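Local coordinates for NAD nucleotidase (Haemophilus influenzae, PDB 3ZTV), which degrades NAD to adenosine and nicotinamide riboside in the periplasm, combining NAD pyrophosphatase and zinc-dependent 5'-nucleotidase activities, at residues A[97-102]-A[199-204]; A[156-161]-A[177-182]; A[222-227]-A[259-264]. All coordinates share one frame; numbering follows the deposited sequence.

Interaction 1 (A[97-102]-A[199-204]). With ZN (zinc ion), chain B.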
ATOM      1  N   TYR A  97     -10.474 -23.568 -10.715  1.00  5.56           N
ATOM      2  CA  TYR A  97      -9.926 -22.706  -9.660  1.00  5.59           C
ATOM      3  C   TYR A  97     -11.005 -22.069  -8.811  1.00  6.08           C
ATOM      4  O   TYR A  97     -12.090 -21.755  -9.307  1.00  5.07           O
ATOM      5  CB  TYR A  97      -9.051 -21.582 -10.242  1.00  6.14           C
ATOM      6  CG  TYR A  97      -7.936 -22.073 -11.147  1.00  6.56           C
ATOM      7  CD1 TYR A  97      -6.748 -22.562 -10.617  1.00  7.58           C
ATOM      8  CD2 TYR A  97      -8.066 -22.044 -12.533  1.00  6.57           C
ATOM      9  CE1 TYR A  97      -5.736 -23.024 -11.439  1.00  7.58           C
ATOM     10  CE2 TYR A  97      -7.054 -22.503 -13.359  1.00  7.27           C
ATOM     11  CZ  TYR A  97      -5.895 -22.982 -12.811  1.00  8.18           C
ATOM     12  OH  TYR A  97      -4.901 -23.429 -13.648  1.00  8.87           O
ATOM     13  N   PHE A  98     -10.675 -21.876  -7.536  1.00  5.52           N
ATOM     14  CA  PHE A  98     -11.502 -21.194  -6.544  1.00  5.20           C
ATOM     15  C   PHE A  98     -10.607 -20.141  -5.905  1.00  5.31           C
ATOM     16  O   PHE A  98      -9.437 -20.426  -5.608  1.00  6.38           O
ATOM     17  CB  PHE A  98     -11.918 -22.223  -5.489  1.00  6.19           C
ATOM     18  CG  PHE A  98     -12.580 -21.656  -4.245  1.00  5.02           C
ATOM     19  CD1 PHE A  98     -13.780 -20.968  -4.301  1.00  5.53           C
ATOM     20  CD2 PHE A  98     -12.015 -21.897  -2.996  1.00  5.26           C
ATOM     21  CE1 PHE A  98     -14.381 -20.487  -3.140  1.00  6.05           C
ATOM     22  CE2 PHE A  98     -12.616 -21.432  -1.847  1.00  6.45           C
ATOM     23  CZ  PHE A  98     -13.801 -20.739  -1.910  1.00  6.43           C
ATOM     24  N   THR A  99     -11.120 -18.932  -5.696  1.00  4.19           N
ATOM     25  CA  THR A  99     -10.372 -17.934  -4.928  1.00  4.84           C
ATOM     26  C   THR A  99     -11.069 -17.684  -3.583  1.00  5.06           C
ATOM     27  O   THR A  99     -12.286 -17.819  -3.464  1.00  5.30           O
ATOM     28  CB  THR A  99     -10.133 -16.608  -5.721  1.00  5.19           C
ATOM     29  OG1 THR A  99      -8.992 -15.929  -5.179  1.00  4.96           O
ATOM     30  CG2 THR A  99     -11.343 -15.703  -5.655  1.00  5.93           C
ATOM     31  N   LEU A 100     -10.279 -17.339  -2.575  1.00  4.92           N
ATOM     32  CA  LEU A 100     -10.842 -17.018  -1.266  1.00  5.28           C
ATOM     33  C   LEU A 100     -11.645 -15.724  -1.270  1.00  5.83           C
ATOM     34  O   LEU A 100     -11.205 -14.716  -1.831  1.00  5.63           O
ATOM     35  CB  LEU A 100      -9.725 -16.920  -0.216  1.00  5.96           C
ATOM     36  CG  LEU A 100      -8.812 -18.131  -0.046  1.00  5.49           C
ATOM     37  CD1 LEU A 100      -7.695 -17.790   0.926  1.00  6.32           C
ATOM     38  CD2 LEU A 100      -9.625 -19.331   0.436  1.00  6.93           C
ATOM     39  N   GLY A 101     -12.820 -15.770  -0.649  1.00  5.44           N
ATOM     40  CA  GLY A 101     -13.579 -14.571  -0.366  1.00  5.70           C
ATOM     41  C   GLY A 101     -13.377 -14.094   1.060  1.00  5.17           C
ATOM     42  O   GLY A 101     -12.406 -14.491   1.744  1.00  6.47           O
ATOM     43  N   ASN A 102     -14.276 -13.223   1.507  1.00  5.17           N
ATOM     44  CA  ASN A 102     -14.205 -12.700   2.862  1.00  5.42           C
ATOM     45  C   ASN A 102     -14.833 -13.651   3.864  1.00  5.40           C
ATOM     46  O   ASN A 102     -14.296 -13.857   4.960  1.00  5.99           O
ATOM     47  CB  ASN A 102     -14.792 -11.282   2.996  1.00  5.98           C
ATOM     48  CG  ASN A 102     -16.212 -11.167   2.471  1.00  4.47           C
ATOM     49  OD1 ASN A 102     -16.504 -11.617   1.377  1.00  5.64           O
ATOM     50  ND2 ASN A 102     -17.089 -10.545   3.236  1.00  7.69           N
ATOM     51  N   ILE A 199      -5.597 -13.608 -16.425  1.00  5.60           N
ATOM     52  CA  ILE A 199      -6.928 -13.573 -15.841  1.00  7.17           C
ATOM     53  C   ILE A 199      -6.784 -13.317 -14.347  1.00  6.87           C
ATOM     54  O   ILE A 199      -5.952 -13.946 -13.683  1.00  6.70           O
ATOM     55  CB  ILE A 199      -7.633 -14.940 -15.990  1.00  6.60           C
ATOM     56  CG1 ILE A 199      -7.609 -15.420 -17.442  1.00 10.84           C
ATOM     57  CG2 ILE A 199      -9.060 -14.890 -15.418  1.00  7.08           C
ATOM     58  CD1 ILE A 199      -8.295 -14.510 -18.393  1.00 12.17           C
ATOM     59  N   LEU A 200      -7.577 -12.392 -13.820  1.00  5.51           N
ATOM     60  CA  LEU A 200      -7.598 -12.130 -12.384  1.00  4.99           C
ATOM     61  C   LEU A 200      -8.945 -12.624 -11.833  1.00  4.76           C
ATOM     62  O   LEU A 200     -10.012 -12.183 -12.276  1.00  5.41           O
ATOM     63  CB  LEU A 200      -7.423 -10.632 -12.138  1.00  6.51           C
ATOM     64  CG  LEU A 200      -7.380 -10.162 -10.686  1.00  5.34           C
ATOM     65  CD1 LEU A 200      -6.138 -10.703 -10.001  1.00  7.28           C
ATOM     66  CD2 LEU A 200      -7.415  -8.644 -10.616  1.00  6.92           C
ATOM     67  N   LEU A 201      -8.881 -13.566 -10.899  1.00  4.08           N
ATOM     68  CA  LEU A 201     -10.048 -14.142 -10.231  1.00  5.06           C
ATOM     69  C   LEU A 201     -10.113 -13.471  -8.859  1.00  4.49           C
ATOM     70  O   LEU A 201      -9.354 -13.819  -7.941  1.00  4.98           O
ATOM     71  CB  LEU A 201      -9.877 -15.657 -10.110  1.00  5.41           C
ATOM     72  CG  LEU A 201     -11.034 -16.445  -9.498  1.00  4.57           C
ATOM     73  CD1 LEU A 201     -12.345 -16.220 -10.257  1.00  5.42           C
ATOM     74  CD2 LEU A 201     -10.702 -17.921  -9.429  1.00  6.62           C
ATOM     75  N   SER A 202     -10.967 -12.461  -8.745  1.00  4.22           N
ATOM     76  CA  SER A 202     -10.890 -11.493  -7.652  1.00  3.98           C
ATOM     77  C   SER A 202     -12.180 -11.286  -6.874  1.00  4.04           C
ATOM     78  O   SER A 202     -13.188 -10.828  -7.410  1.00  4.84           O
ATOM     79  CB  SER A 202     -10.413 -10.137  -8.169  1.00  5.28           C
ATOM     80  OG  SER A 202     -10.547  -9.150  -7.157  1.00  4.96           O
ATOM     81  N   HIS A 203     -12.103 -11.611  -5.575  1.00  4.26           N
ATOM     82  CA  HIS A 203     -13.160 -11.303  -4.613  1.00  3.53           C
ATOM     83  C   HIS A 203     -13.055  -9.880  -4.051  1.00  4.77           C
ATOM     84  O   HIS A 203     -13.568  -9.602  -2.950  1.00  6.09           O
ATOM     85  CB  HIS A 203     -13.206 -12.299  -3.440  1.00  4.36           C
ATOM     86  CG  HIS A 203     -14.591 -12.503  -2.900  1.00  4.66           C
ATOM     87  ND1 HIS A 203     -15.131 -11.813  -1.825  1.00  5.81           N
ATOM     88  CD2 HIS A 203     -15.574 -13.307  -3.355  1.00  3.11           C
ATOM     89  CE1 HIS A 203     -16.384 -12.210  -1.640  1.00  2.20           C
ATOM     90  NE2 HIS A 203     -16.670 -13.118  -2.552  1.00  6.53           N
ATOM     91  N   ALA A 204     -12.399  -8.977  -4.778  1.00  4.59           N
ATOM     92  CA  ALA A 204     -12.266  -7.599  -4.290  1.00  4.20           C
ATOM     93  C   ALA A 204     -13.552  -6.784  -4.392  1.00  4.97           C
ATOM     94  O   ALA A 204     -13.627  -5.696  -3.813  1.00  6.45           O
ATOM     95  CB  ALA A 204     -11.132  -6.866  -5.016  1.00  5.53           C
TER
HETATM   96 ZN    ZN B1598     -17.779 -11.535  -0.223  1.00  5.13          ZN
HETATM   97  O   HOH W   1     -19.725 -11.051  -0.256  1.00  5.46           O
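T99 packs on L201, and G101 on H203, where the two β-sheets of the calcineurin-like phosphoesterase domain face each other at the metal site. Strands 97-99 and 199-203 belong to different sheets of this β-sandwich; they run 43° apart with a closest axis approach of 7.5 Å, so side chains and loop backbone, not strand pairing, make the contact. L201 reaches over with CG anti to its backbone N (chi1 -177°), and the T99 and L201 side chains run antiparallel beside one another, T99 CB lying 3.9 Å from L201 CG. One branch of the leucine goes on to Y97, CD2 being 4.1 Å from its CB. The T99 hydroxyl is bound to the carbonyl of L124. On the C-terminal side the contact reaches the metal site: N102 binds a zinc ion together with D70, D226 and water 1, and H203, whose ring lies near D20, is probably a further ligand of this zinc, as in a nearly identical protein. The carbonyl of L100 approaches H203 obliquely, O to CB 3.5 Å. G101 CA sits over one face of the imidazole, a CH-pi contact, 3.6 Å from the ring centroid and 18° off the normal.

Interaction 2 (A[156-161]-A[177-182])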
ATOM      1  N   ILE A 156      -4.493 -15.352 -11.589  1.00  5.02           N
ATOM      2  CA  ILE A 156      -4.062 -14.817 -10.299  1.00  5.32           C
ATOM      3  C   ILE A 156      -5.284 -14.714  -9.391  1.00  4.66           C
ATOM      4  O   ILE A 156      -6.324 -14.219  -9.821  1.00  5.76           O
ATOM      5  CB  ILE A 156      -3.475 -13.392 -10.471  1.00  5.40           C
ATOM      6  CG1 ILE A 156      -2.293 -13.382 -11.438  1.00  5.70           C
ATOM      7  CG2 ILE A 156      -3.068 -12.775  -9.134  1.00  6.00           C
ATOM      8  CD1 ILE A 156      -1.980 -11.998 -11.944  1.00  6.90           C
ATOM      9  N   GLY A 157      -5.182 -15.167  -8.140  1.00  4.81           N
ATOM     10  CA  GLY A 157      -6.289 -15.016  -7.212  1.00  5.01           C
ATOM     11  C   GLY A 157      -6.148 -13.757  -6.375  1.00  3.99           C
ATOM     12  O   GLY A 157      -5.026 -13.303  -6.131  1.00  4.44           O
ATOM     13  N   LEU A 158      -7.261 -13.210  -5.889  1.00  4.11           N
ATOM     14  CA  LEU A 158      -7.224 -11.979  -5.095  1.00  4.19           C
ATOM     15  C   LEU A 158      -8.434 -11.882  -4.171  1.00  4.03           C
ATOM     16  O   LEU A 158      -9.551 -12.220  -4.580  1.00  4.58           O
ATOM     17  CB  LEU A 158      -7.185 -10.749  -6.021  1.00  5.17           C
ATOM     18  CG  LEU A 158      -6.572  -9.451  -5.476  1.00  4.59           C
ATOM     19  CD1 LEU A 158      -5.056  -9.556  -5.362  1.00  6.62           C
ATOM     20  CD2 LEU A 158      -6.944  -8.269  -6.380  1.00  5.60           C
ATOM     21  N   ASP A 159      -8.223 -11.374  -2.957  1.00  5.10           N
ATOM     22  CA  ASP A 159      -9.308 -11.188  -1.987  1.00  5.01           C
ATOM     23  C   ASP A 159      -9.473  -9.731  -1.601  1.00  4.54           C
ATOM     24  O   ASP A 159      -8.547  -8.921  -1.727  1.00  5.27           O
ATOM     25  CB  ASP A 159      -9.005 -11.995  -0.720  1.00  5.70           C
ATOM     26  CG  ASP A 159     -10.262 -12.472   0.027  1.00  5.86           C
ATOM     27  OD1 ASP A 159     -11.398 -12.012  -0.236  1.00  5.39           O
ATOM     28  OD2 ASP A 159     -10.089 -13.339   0.928  1.00  6.84           O
ATOM     29  N   THR A 160     -10.673  -9.390  -1.156  1.00  5.71           N
ATOM     30  CA  THR A 160     -10.916  -8.107  -0.528  1.00  5.98           C
ATOM     31  C   THR A 160     -10.184  -8.045   0.822  1.00  6.68           C
ATOM     32  O   THR A 160     -10.170  -9.025   1.582  1.00  6.96           O
ATOM     33  CB  THR A 160     -12.424  -7.848  -0.391  1.00  5.71           C
ATOM     34  OG1 THR A 160     -12.634  -6.501   0.053  1.00  7.67           O
ATOM     35  CG2 THR A 160     -13.125  -8.863   0.549  1.00  6.42           C
ATOM     36  N   VAL A 161      -9.544  -6.915   1.113  1.00  5.72           N
ATOM     37  CA  VAL A 161      -8.672  -6.798   2.285  1.00  6.73           C
ATOM     38  C   VAL A 161      -9.390  -6.281   3.535  1.00  7.14           C
ATOM     39  O   VAL A 161      -9.602  -7.041   4.489  1.00  6.94           O
ATOM     40  CB  VAL A 161      -7.403  -5.963   1.982  1.00  6.37           C
ATOM     41  CG1 VAL A 161      -6.607  -5.735   3.254  1.00  8.27           C
ATOM     42  CG2 VAL A 161      -6.548  -6.675   0.930  1.00  7.19           C
ATOM     43  N   TYR A 177      -2.372  -8.068   1.742  1.00  5.56           N
ATOM     44  CA  TYR A 177      -1.708  -7.031   0.953  1.00  6.74           C
ATOM     45  C   TYR A 177      -2.684  -6.309   0.023  1.00  6.51           C
ATOM     46  O   TYR A 177      -3.670  -6.888  -0.456  1.00  5.10           O
ATOM     47  CB  TYR A 177      -0.512  -7.637   0.204  1.00  5.91           C
ATOM     48  CG  TYR A 177       0.518  -8.116   1.202  1.00  6.84           C
ATOM     49  CD1 TYR A 177       1.475  -7.243   1.711  1.00  7.16           C
ATOM     50  CD2 TYR A 177       0.486  -9.414   1.707  1.00  7.44           C
ATOM     51  CE1 TYR A 177       2.396  -7.662   2.662  1.00  8.48           C
ATOM     52  CE2 TYR A 177       1.401  -9.840   2.655  1.00  8.59           C
ATOM     53  CZ  TYR A 177       2.350  -8.963   3.132  1.00  7.19           C
ATOM     54  OH  TYR A 177       3.247  -9.390   4.096  1.00  9.46           O
ATOM     55  N   ASP A 178      -2.393  -5.031  -0.221  1.00  6.35           N
ATOM     56  CA  ASP A 178      -3.227  -4.177  -1.052  1.00  6.82           C
ATOM     57  C   ASP A 178      -3.623  -4.821  -2.373  1.00  4.76           C
ATOM     58  O   ASP A 178      -2.783  -5.391  -3.079  1.00  5.42           O
ATOM     59  CB  ASP A 178      -2.501  -2.860  -1.324  1.00  6.95           C
ATOM     60  CG  ASP A 178      -3.340  -1.899  -2.123  1.00  8.05           C
ATOM     61  OD1 ASP A 178      -4.332  -1.375  -1.575  1.00  8.83           O
ATOM     62  OD2 ASP A 178      -3.001  -1.659  -3.300  1.00 10.00           O
ATOM     63  N   GLU A 179      -4.908  -4.716  -2.702  1.00  4.97           N
ATOM     64  CA  GLU A 179      -5.451  -5.314  -3.923  1.00  5.06           C
ATOM     65  C   GLU A 179      -4.795  -4.780  -5.202  1.00  5.15           C
ATOM     66  O   GLU A 179      -4.359  -5.560  -6.047  1.00  5.74           O
ATOM     67  CB  GLU A 179      -6.974  -5.100  -4.010  1.00  5.23           C
ATOM     68  CG  GLU A 179      -7.812  -5.710  -2.859  1.00  5.91           C
ATOM     69  CD  GLU A 179      -8.109  -4.730  -1.721  1.00  6.49           C
ATOM     70  OE1 GLU A 179      -7.317  -3.766  -1.521  1.00  7.58           O
ATOM     71  OE2 GLU A 179      -9.144  -4.928  -1.024  1.00  6.65           O
ATOM     72  N   ILE A 180      -4.758  -3.455  -5.360  1.00  5.23           N
ATOM     73  CA  ILE A 180      -4.172  -2.849  -6.561  1.00  6.12           C
ATOM     74  C   ILE A 180      -2.682  -3.169  -6.684  1.00  6.78           C
ATOM     75  O   ILE A 180      -2.222  -3.607  -7.747  1.00  5.65           O
ATOM     76  CB  ILE A 180      -4.406  -1.319  -6.589  1.00  7.17           C
ATOM     77  CG1 ILE A 180      -5.898  -1.035  -6.798  1.00  9.45           C
ATOM     78  CG2 ILE A 180      -3.544  -0.644  -7.661  1.00  8.90           C
ATOM     79  CD1 ILE A 180      -6.293   0.416  -6.635  1.00 13.33           C
ATOM     80  N   ALA A 181      -1.918  -2.964  -5.615  1.00  5.94           N
ATOM     81  CA  ALA A 181      -0.488  -3.246  -5.693  1.00  5.98           C
ATOM     82  C   ALA A 181      -0.223  -4.708  -6.016  1.00  5.20           C
ATOM     83  O   ALA A 181       0.612  -5.038  -6.852  1.00  6.05           O
ATOM     84  CB  ALA A 181       0.231  -2.842  -4.412  1.00  8.40           C
ATOM     85  N   THR A 182      -0.930  -5.608  -5.351  1.00  4.67           N
ATOM     86  CA  THR A 182      -0.702  -7.025  -5.605  1.00  5.61           C
ATOM     87  C   THR A 182      -1.011  -7.386  -7.055  1.00  5.26           C
ATOM     88  O   THR A 182      -0.255  -8.120  -7.698  1.00  5.06           O
ATOM     89  CB  THR A 182      -1.502  -7.938  -4.636  1.00  4.73           C
ATOM     90  OG1 THR A 182      -1.106  -7.666  -3.283  1.00  6.09           O
ATOM     91  CG2 THR A 182      -1.277  -9.414  -4.981  1.00  5.28           C
TER
HETATM   92  O   HOH W   2     -11.656  -4.306  -2.231  1.00 10.27           O
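E179 OE2 is gripped twice, by the backbone of V161 and by a water. The V161 N-H bond to OE2 is 2.9 Å long and comes from above the carboxylate, 50° out of its plane; water 2 donates to the same oxygen and makes a weak bond to T160 OG1. The glutamate gets there by bending: CG stands anti to its own carbonyl carbon, and a turn at chi2 (94°) carries CD toward D159-V161. On the way CG passes 3.5 Å from D159 O. E179 is the first residue of its helix, whose N-terminal end would be expected to favour the negative charge.

That helix start is itself firmly tied. D178 is the N-cap, and its OD2 accepts from A181 N in a nearly straight bond (169°). D178 O takes two donors from T182, N and OG1, which arrive from opposite faces of the carbonyl plane, OG1 at 2.8 Å.

Van der Waals contacts complete the interface. The two methyls of L158 divide the helix between them: CD1 lies 3.8 Å from T182 CG2, the two side chains passing in opposing senses, while CD2 is 4.0 Å from E179 CB, where the leucine lies roughly perpendicular to the glutamate. V161 CG2 sits close to Y177 O, at 3.2 Å, an oxygen hydrogen-bonded to N127 ND2.

In the fold this is a β-α-β crossover: helix 179-191 packs on strand 151-159, whose parallel neighbour is the following strand, 198-203. L158 also meets I212 of helix 206-215, and the start of helix 179-191 also touches the second subunit, A181 on Y177 and T182 on I185 of that copy.

Interaction 3 (A[222-227]-A[259-264]). With ZN (zinc ion), chain B.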
ATOM      1  N   ILE A 222     -11.169  -9.707 -15.537  1.00  4.23           N
ATOM      2  CA  ILE A 222     -11.313  -9.773 -14.081  1.00  4.56           C
ATOM      3  C   ILE A 222     -12.667 -10.381 -13.710  1.00  4.77           C
ATOM      4  O   ILE A 222     -13.723  -9.739 -13.818  1.00  4.99           O
ATOM      5  CB  ILE A 222     -11.141  -8.391 -13.412  1.00  4.53           C
ATOM      6  CG1 ILE A 222      -9.861  -7.693 -13.903  1.00  5.18           C
ATOM      7  CG2 ILE A 222     -11.171  -8.536 -11.893  1.00  5.19           C
ATOM      8  CD1 ILE A 222      -9.666  -6.284 -13.375  1.00  6.21           C
ATOM      9  N   VAL A 223     -12.620 -11.628 -13.259  1.00  4.22           N
ATOM     10  CA  VAL A 223     -13.790 -12.415 -12.888  1.00  4.55           C
ATOM     11  C   VAL A 223     -14.059 -12.112 -11.423  1.00  4.20           C
ATOM     12  O   VAL A 223     -13.189 -12.339 -10.571  1.00  5.44           O
ATOM     13  CB  VAL A 223     -13.510 -13.926 -13.095  1.00  4.02           C
ATOM     14  CG1 VAL A 223     -14.740 -14.777 -12.741  1.00  6.34           C
ATOM     15  CG2 VAL A 223     -13.042 -14.195 -14.536  1.00  6.76           C
ATOM     16  N   THR A 224     -15.244 -11.573 -11.144  1.00  4.49           N
ATOM     17  CA  THR A 224     -15.526 -10.871  -9.891  1.00  4.70           C
ATOM     18  C   THR A 224     -16.407 -11.629  -8.895  1.00  5.10           C
ATOM     19  O   THR A 224     -17.360 -12.326  -9.282  1.00  5.20           O
ATOM     20  CB  THR A 224     -16.203  -9.523 -10.216  1.00  5.66           C
ATOM     21  OG1 THR A 224     -15.303  -8.721 -10.991  1.00  5.63           O
ATOM     22  CG2 THR A 224     -16.608  -8.754  -8.983  1.00  6.61           C
ATOM     23  N   GLY A 225     -16.083 -11.444  -7.617  1.00  4.38           N
ATOM     24  CA  GLY A 225     -16.986 -11.756  -6.526  1.00  4.76           C
ATOM     25  C   GLY A 225     -17.022 -10.651  -5.492  1.00  5.21           C
ATOM     26  O   GLY A 225     -16.244  -9.695  -5.562  1.00  5.62           O
ATOM     27  N   ASP A 226     -17.945 -10.812  -4.546  1.00  4.66           N
ATOM     28  CA  ASP A 226     -18.153  -9.985  -3.340  1.00  5.05           C
ATOM     29  C   ASP A 226     -19.316  -9.016  -3.379  1.00  6.50           C
ATOM     30  O   ASP A 226     -19.970  -8.813  -2.351  1.00  7.45           O
ATOM     31  CB  ASP A 226     -16.897  -9.261  -2.824  1.00  5.73           C
ATOM     32  CG  ASP A 226     -17.101  -8.682  -1.416  1.00  4.63           C
ATOM     33  OD1 ASP A 226     -17.318  -9.448  -0.457  1.00  5.62           O
ATOM     34  OD2 ASP A 226     -17.056  -7.441  -1.245  1.00  7.02           O
ATOM     35  N   SER A 227     -19.548  -8.392  -4.531  1.00  5.21           N
ATOM     36  CA  SER A 227     -20.602  -7.387  -4.654  1.00  6.05           C
ATOM     37  C   SER A 227     -21.999  -7.963  -4.931  1.00  5.90           C
ATOM     38  O   SER A 227     -22.997  -7.276  -4.709  1.00  7.12           O
ATOM     39  CB  SER A 227     -20.225  -6.334  -5.714  1.00  6.41           C
ATOM     40  OG  SER A 227     -19.479  -6.882  -6.809  1.00  7.30           O
ATOM     41  N   VAL A 259      -9.800  -4.233 -21.029  1.00  5.57           N
ATOM     42  CA  VAL A 259      -9.950  -5.090 -19.857  1.00  5.08           C
ATOM     43  C   VAL A 259     -11.442  -5.358 -19.683  1.00  6.54           C
ATOM     44  O   VAL A 259     -12.253  -4.423 -19.729  1.00  6.24           O
ATOM     45  CB  VAL A 259      -9.430  -4.404 -18.570  1.00  4.47           C
ATOM     46  CG1 VAL A 259      -9.466  -5.389 -17.382  1.00  6.39           C
ATOM     47  CG2 VAL A 259      -8.009  -3.824 -18.750  1.00  6.67           C
ATOM     48  N   PHE A 260     -11.798  -6.616 -19.441  1.00  4.61           N
ATOM     49  CA  PHE A 260     -13.201  -6.992 -19.242  1.00  4.17           C
ATOM     50  C   PHE A 260     -13.436  -7.403 -17.792  1.00  4.66           C
ATOM     51  O   PHE A 260     -12.590  -8.066 -17.196  1.00  6.45           O
ATOM     52  CB  PHE A 260     -13.580  -8.104 -20.219  1.00  6.58           C
ATOM     53  CG  PHE A 260     -13.441  -7.683 -21.648  1.00  5.17           C
ATOM     54  CD1 PHE A 260     -14.454  -6.965 -22.264  1.00  6.29           C
ATOM     55  CD2 PHE A 260     -12.275  -7.929 -22.356  1.00  6.97           C
ATOM     56  CE1 PHE A 260     -14.325  -6.526 -23.582  1.00  7.83           C
ATOM     57  CE2 PHE A 260     -12.140  -7.494 -23.682  1.00  7.11           C
ATOM     58  CZ  PHE A 260     -13.165  -6.797 -24.287  1.00  7.72           C
ATOM     59  N   VAL A 261     -14.561  -6.970 -17.229  1.00  4.42           N
ATOM     60  CA  VAL A 261     -14.896  -7.230 -15.825  1.00  4.58           C
ATOM     61  C   VAL A 261     -16.324  -7.755 -15.748  1.00  5.26           C
ATOM     62  O   VAL A 261     -17.236  -7.186 -16.361  1.00  5.25           O
ATOM     63  CB  VAL A 261     -14.824  -5.917 -15.008  1.00  5.24           C
ATOM     64  CG1 VAL A 261     -15.222  -6.147 -13.548  1.00  6.43           C
ATOM     65  CG2 VAL A 261     -13.439  -5.275 -15.119  1.00  6.53           C
ATOM     66  N   MET A 262     -16.552  -8.828 -14.999  1.00  3.82           N
ATOM     67  CA  MET A 262     -17.918  -9.327 -14.858  1.00  4.21           C
ATOM     68  C   MET A 262     -18.105 -10.153 -13.591  1.00  5.39           C
ATOM     69  O   MET A 262     -17.175 -10.809 -13.128  1.00  5.35           O
ATOM     70  CB  MET A 262     -18.361 -10.130 -16.090  1.00  5.71           C
ATOM     71  CG  MET A 262     -17.741 -11.502 -16.238  1.00  6.23           C
ATOM     72  SD  MET A 262     -15.993 -11.507 -16.679  1.00  6.73           S
ATOM     73  CE  MET A 262     -15.818 -13.238 -17.124  1.00  7.97           C
ATOM     74  N   GLU A 263     -19.328 -10.111 -13.052  1.00  5.20           N
ATOM     75  CA  GLU A 263     -19.749 -10.902 -11.894  1.00  4.06           C
ATOM     76  C   GLU A 263     -20.960 -11.743 -12.311  1.00  4.86           C
ATOM     77  O   GLU A 263     -21.562 -11.499 -13.379  1.00  6.13           O
ATOM     78  CB  GLU A 263     -20.111  -9.972 -10.732  1.00  5.37           C
ATOM     79  CG  GLU A 263     -20.247 -10.648  -9.379  1.00  5.74           C
ATOM     80  CD  GLU A 263     -20.262  -9.670  -8.222  1.00  6.53           C
ATOM     81  OE1 GLU A 263     -20.609  -8.491  -8.408  1.00  7.77           O
ATOM     82  OE2 GLU A 263     -19.918 -10.081  -7.099  1.00  7.22           O
ATOM     83  N   GLY A 264     -21.317 -12.717 -11.470  1.00  4.74           N
ATOM     84  CA  GLY A 264     -22.409 -13.642 -11.745  1.00  6.29           C
ATOM     85  C   GLY A 264     -23.485 -13.648 -10.666  1.00  4.66           C
ATOM     86  O   GLY A 264     -23.929 -14.708 -10.205  1.00  5.68           O
TER
HETATM   87 ZN    ZN B1598     -17.779 -11.535  -0.223  1.00  5.13          ZN
HETATM   88  O   HOH W   1     -19.725 -11.051  -0.256  1.00  5.46           O
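I222 pairs with V261 and V223 with M262 as neighbouring parallel strands, running 15° apart. Three backbone bonds hold them, I222 and T224 bonding to F260 and M262: I222 N to F260 O at 2.7 Å, M262 N to I222 O at 3.2 Å and T224 N to M262 O. The I222 carbonyl is approached by V261 CA as well, in a CA-H...O contact.

Side-chain contacts divide between the faces of the sheet. On one, I222 CD1 meets V259 CG1 at 4.1 Å, and V261 CG1 comes within 3.6 Å of T224 OG1, a hydroxyl hydrogen-bonded to N209. On the other, M262 places CG between its backbone N and carbonyl carbon (chi1 73°) and bends again at chi2, and its CE lies 3.9 Å from V223 CG2, the two side chains being abreast and similarly directed.

The polar contact lies beyond the strand end. E263 stretches out past CG, nearly perpendicular to the T224 side chain, its CD 3.8 Å from T224 CG2. At its tip, S227 OG donates to E263 OE1 in a very short bond of 2.5 Å, on the syn side of the carboxylate and 27° out of its plane. OE1 accepts again, from Y229 N, and OE2 accepts from H228 N, so the buried carboxylate, probably charged, holds the turn that follows D226.

D226 is the metal ligand: OD1 binds a zinc ion, OD2 forms a salt bridge to K163, and O accepts from the zinc-bound water 1.

Strand 221-224 lies between parallel strands 198-203 and 258-263, the latter followed by antiparallel 249-252. Helix 206-215 covers the face bearing I222 and T224, while V223 touches L201.

In the fold
All three contacts lie in the metallophosphoesterase domain and share one sheet, in which strands 151-159, 198-203, 221-224 and 258-263 are consecutive parallel neighbours. Interaction 2 covers one face of this sheet with helix 179-191, interaction 1 joins the opposite side to the second sheet, and interaction 3 pairs two strands within it. The centres of interactions 1 and 2 are about 9 Å apart, as are those of 1 and 3, with 2 and 3 about 14 Å apart. Along the chain interaction 2 falls between the two segments of interaction 1, and interaction 3 follows. Strand 199-203 probably hydrogen-bonds to both neighbours, and interactions 1 and 3 bring N102 and D226 to one zinc and water.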